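Local coordinates for uncharacterized protein YqbN (Bacillus subtilis, PDB 3KLU) that is of unknown function but probably acts as a phage tail assembly chaperone of the XkdN-like kind, at residues A[82-90]-A[123-134]. Numbering follows the deposited sequence.
Sequences YARIAVETT and YANWLNKAIEIN
W126 lays one face of its six-membered ring over the methyl of A86, whose CB sits 3.4 Å from the ring centroid in a CH-pi contact. The indole reaches helix 82-89 because chi1 (167°) sets CG opposite the backbone N. V87 CG2 meets the rim of the same ring, 3.8 Å from W126 CH2, while F44, F46 and F95 meet the indole with their rings and A113 of helix 109-116 touches it. Its polar atom is provided for: NE1 donates to T90 OG1 over 2.8 Å, the oxygen somewhat tilted from the ring plane. T90 OG1 in turn donates to A86 O.

Small residues suit the crossing itself. A86 CB and A130 CB touch at 3.6 Å, and the axes pass 8.7 Å apart at 76°, a close, steep helix pairing. T89 lies in the last turn of helix 82-89. Threonine offers a methyl, CG2, to I133 CG2 and a hydroxyl that both donates, to I85 O, and accepts a nearly straight bond (168°) from N134 ND2, in the amide plane. Asparagine combines N-H and C=O on one flat group: ND2 also makes a more bent bond to A130 O, tilted from that plane, while OD1 accepts from I49 N. Toward the N-terminal side of segment 82-90, I131 CD1 lies 4.0 Å from Y82 CD1, and L127 CD2 rests against A83 and A86.

The chemistry is thus a greasy, alanine-lined crossing with two threonine hydroxyls, each accepting a side-chain N-H and donating to a carbonyl of its own helix; this fixes both hydroxyl rotations. Without charge, one bond ties the two C-terminal ends, T89 to N134, and the other ties T90, just past its helix, to the middle of helix 120-133.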
# COMPACT_ATOMS: atom_id res chain seq x y z
N TYR A 82 0.28 -9.71 3.24
CA TYR A 82 0.49 -8.35 3.68
C TYR A 82 1.26 -7.50 2.68
O TYR A 82 0.98 -6.32 2.48
CB TYR A 82 1.18 -8.36 5.04
CG TYR A 82 0.31 -8.97 6.09
CD1 TYR A 82 -1.05 -8.68 6.11
CD2 TYR A 82 0.82 -9.82 7.07
CE1 TYR A 82 -1.90 -9.23 7.07
CE2 TYR A 82 -0.03 -10.38 8.05
CZ TYR A 82 -1.39 -10.07 8.03
OH TYR A 82 -2.28 -10.56 8.97
N ALA A 83 2.24 -8.13 2.05
CA ALA A 83 3.07 -7.42 1.09
C ALA A 83 2.18 -6.97 -0.06
O ALA A 83 2.27 -5.82 -0.52
CB ALA A 83 4.21 -8.34 0.59
N ARG A 84 1.33 -7.87 -0.54
CA ARG A 84 0.45 -7.52 -1.63
C ARG A 84 -0.45 -6.36 -1.19
O ARG A 84 -0.70 -5.46 -1.96
CB ARG A 84 -0.42 -8.71 -2.04
CG ARG A 84 0.27 -10.05 -2.12
CD ARG A 84 0.79 -10.38 -3.50
NE ARG A 84 -0.15 -10.04 -4.57
CZ ARG A 84 -1.27 -10.69 -4.85
NH1 ARG A 84 -1.64 -11.75 -4.14
NH2 ARG A 84 -2.01 -10.29 -5.88
N ILE A 85 -0.92 -6.38 0.06
CA ILE A 85 -1.78 -5.29 0.54
C ILE A 85 -1.03 -3.94 0.45
O ILE A 85 -1.60 -2.90 -0.03
CB ILE A 85 -2.21 -5.50 2.02
CG1 ILE A 85 -3.07 -6.76 2.16
CG2 ILE A 85 -2.96 -4.28 2.51
CD1 ILE A 85 -3.52 -7.07 3.61
N ALA A 86 0.22 -3.96 0.92
CA ALA A 86 1.09 -2.78 0.92
C ALA A 86 1.30 -2.27 -0.51
O ALA A 86 1.17 -1.06 -0.77
CB ALA A 86 2.45 -3.12 1.58
N VAL A 87 1.64 -3.18 -1.42
CA VAL A 87 1.84 -2.78 -2.81
C VAL A 87 0.61 -2.00 -3.30
O VAL A 87 0.74 -0.92 -3.84
CB VAL A 87 2.10 -4.03 -3.71
CG1 VAL A 87 1.89 -3.68 -5.23
CG2 VAL A 87 3.55 -4.49 -3.52
N GLU A 88 -0.59 -2.55 -3.08
CA GLU A 88 -1.83 -1.91 -3.55
C GLU A 88 -2.28 -0.66 -2.72
O GLU A 88 -2.94 0.26 -3.22
CB GLU A 88 -2.91 -2.98 -3.66
CG GLU A 88 -2.59 -3.95 -4.79
CD GLU A 88 -3.61 -5.10 -4.92
OE1 GLU A 88 -4.77 -4.94 -4.48
OE2 GLU A 88 -3.25 -6.16 -5.48
N THR A 89 -1.88 -0.62 -1.47
CA THR A 89 -2.19 0.55 -0.65
C THR A 89 -1.23 1.69 -1.01
O THR A 89 -1.45 2.84 -0.67
CB THR A 89 -1.99 0.18 0.80
OG1 THR A 89 -2.90 -0.88 1.11
CG2 THR A 89 -2.18 1.36 1.73
N THR A 90 -0.14 1.37 -1.72
CA THR A 90 0.82 2.40 -2.05
C THR A 90 0.61 2.98 -3.42
O THR A 90 0.93 2.34 -4.42
CB THR A 90 2.25 1.86 -1.93
OG1 THR A 90 2.46 1.42 -0.58
CG2 THR A 90 3.27 2.93 -2.25
N TYR A 123 11.78 -1.25 4.54
CA TYR A 123 10.81 -2.21 4.09
C TYR A 123 9.80 -2.58 5.18
O TYR A 123 8.58 -2.68 4.93
CB TYR A 123 11.51 -3.46 3.63
CG TYR A 123 10.55 -4.41 3.02
CD1 TYR A 123 10.12 -4.24 1.70
CD2 TYR A 123 10.02 -5.46 3.76
CE1 TYR A 123 9.16 -5.11 1.13
CE2 TYR A 123 9.08 -6.34 3.20
CZ TYR A 123 8.65 -6.16 1.89
OH TYR A 123 7.74 -7.03 1.34
N ALA A 124 10.30 -2.78 6.39
CA ALA A 124 9.42 -3.18 7.49
C ALA A 124 8.48 -2.04 7.80
O ALA A 124 7.31 -2.25 8.07
CB ALA A 124 10.24 -3.56 8.72
N ASN A 125 9.01 -0.82 7.76
CA ASN A 125 8.22 0.36 8.06
C ASN A 125 7.16 0.58 7.02
O ASN A 125 6.05 0.99 7.32
CB ASN A 125 9.10 1.61 8.15
CG ASN A 125 9.87 1.71 9.46
OD1 ASN A 125 9.57 1.02 10.43
ND2 ASN A 125 10.86 2.59 9.50
N TRP A 126 7.51 0.34 5.76
CA TRP A 126 6.54 0.51 4.69
C TRP A 126 5.36 -0.45 4.91
O TRP A 126 4.20 -0.05 4.82
CB TRP A 126 7.21 0.21 3.36
CG TRP A 126 6.26 0.06 2.24
CD1 TRP A 126 5.52 1.04 1.63
CD2 TRP A 126 6.01 -1.15 1.51
NE1 TRP A 126 4.84 0.51 0.56
CE2 TRP A 126 5.11 -0.83 0.46
CE3 TRP A 126 6.46 -2.47 1.64
CZ2 TRP A 126 4.66 -1.78 -0.46
CZ3 TRP A 126 6.01 -3.41 0.73
CH2 TRP A 126 5.11 -3.06 -0.31
N LEU A 127 5.68 -1.70 5.21
CA LEU A 127 4.65 -2.71 5.44
C LEU A 127 3.72 -2.27 6.52
O LEU A 127 2.50 -2.24 6.34
CB LEU A 127 5.25 -4.03 5.84
CG LEU A 127 5.68 -4.92 4.69
CD1 LEU A 127 6.37 -6.16 5.24
CD2 LEU A 127 4.49 -5.34 3.87
N ASN A 128 4.28 -1.93 7.67
CA ASN A 128 3.43 -1.52 8.78
C ASN A 128 2.62 -0.27 8.48
O ASN A 128 1.47 -0.19 8.85
CB ASN A 128 4.27 -1.35 10.05
CG ASN A 128 5.09 -2.58 10.36
OD1 ASN A 128 4.62 -3.70 10.20
ND2 ASN A 128 6.32 -2.37 10.80
N LYS A 129 3.20 0.73 7.82
CA LYS A 129 2.39 1.91 7.54
C LYS A 129 1.16 1.52 6.72
O LYS A 129 0.06 2.02 6.94
CB LYS A 129 3.18 2.97 6.77
CG LYS A 129 2.37 4.28 6.55
CD LYS A 129 2.42 5.17 7.82
CE LYS A 129 1.10 5.89 8.06
NZ LYS A 129 1.21 6.86 9.20
N ALA A 130 1.37 0.64 5.74
CA ALA A 130 0.30 0.19 4.86
C ALA A 130 -0.80 -0.50 5.65
O ALA A 130 -1.98 -0.24 5.46
CB ALA A 130 0.87 -0.77 3.81
N ILE A 131 -0.39 -1.40 6.54
CA ILE A 131 -1.33 -2.14 7.37
C ILE A 131 -2.12 -1.15 8.22
O ILE A 131 -3.33 -1.29 8.41
CB ILE A 131 -0.58 -3.12 8.28
CG1 ILE A 131 0.19 -4.11 7.41
CG2 ILE A 131 -1.53 -3.84 9.20
CD1 ILE A 131 -0.66 -4.72 6.33
N GLU A 132 -1.42 -0.14 8.70
CA GLU A 132 -2.01 0.89 9.52
C GLU A 132 -2.95 1.75 8.70
O GLU A 132 -4.03 2.08 9.16
CB GLU A 132 -0.90 1.75 10.13
CG GLU A 132 -1.40 3.01 10.86
CD GLU A 132 -0.27 3.98 11.18
OE1 GLU A 132 0.82 3.52 11.58
OE2 GLU A 132 -0.49 5.20 11.03
N ILE A 133 -2.52 2.15 7.51
CA ILE A 133 -3.35 2.95 6.63
C ILE A 133 -4.71 2.25 6.30
O ILE A 133 -5.70 2.91 5.95
CB ILE A 133 -2.61 3.23 5.30
CG1 ILE A 133 -1.53 4.30 5.51
CG2 ILE A 133 -3.60 3.69 4.22
CD1 ILE A 133 -2.06 5.69 5.69
N ASN A 134 -4.76 0.92 6.41
CA ASN A 134 -5.98 0.21 6.11
C ASN A 134 -6.79 -0.04 7.39
O ASN A 134 -7.59 -0.97 7.45
CB ASN A 134 -5.64 -1.12 5.43
CG ASN A 134 -5.29 -0.95 3.99
OD1 ASN A 134 -6.15 -0.65 3.18
ND2 ASN A 134 -4.03 -1.11 3.65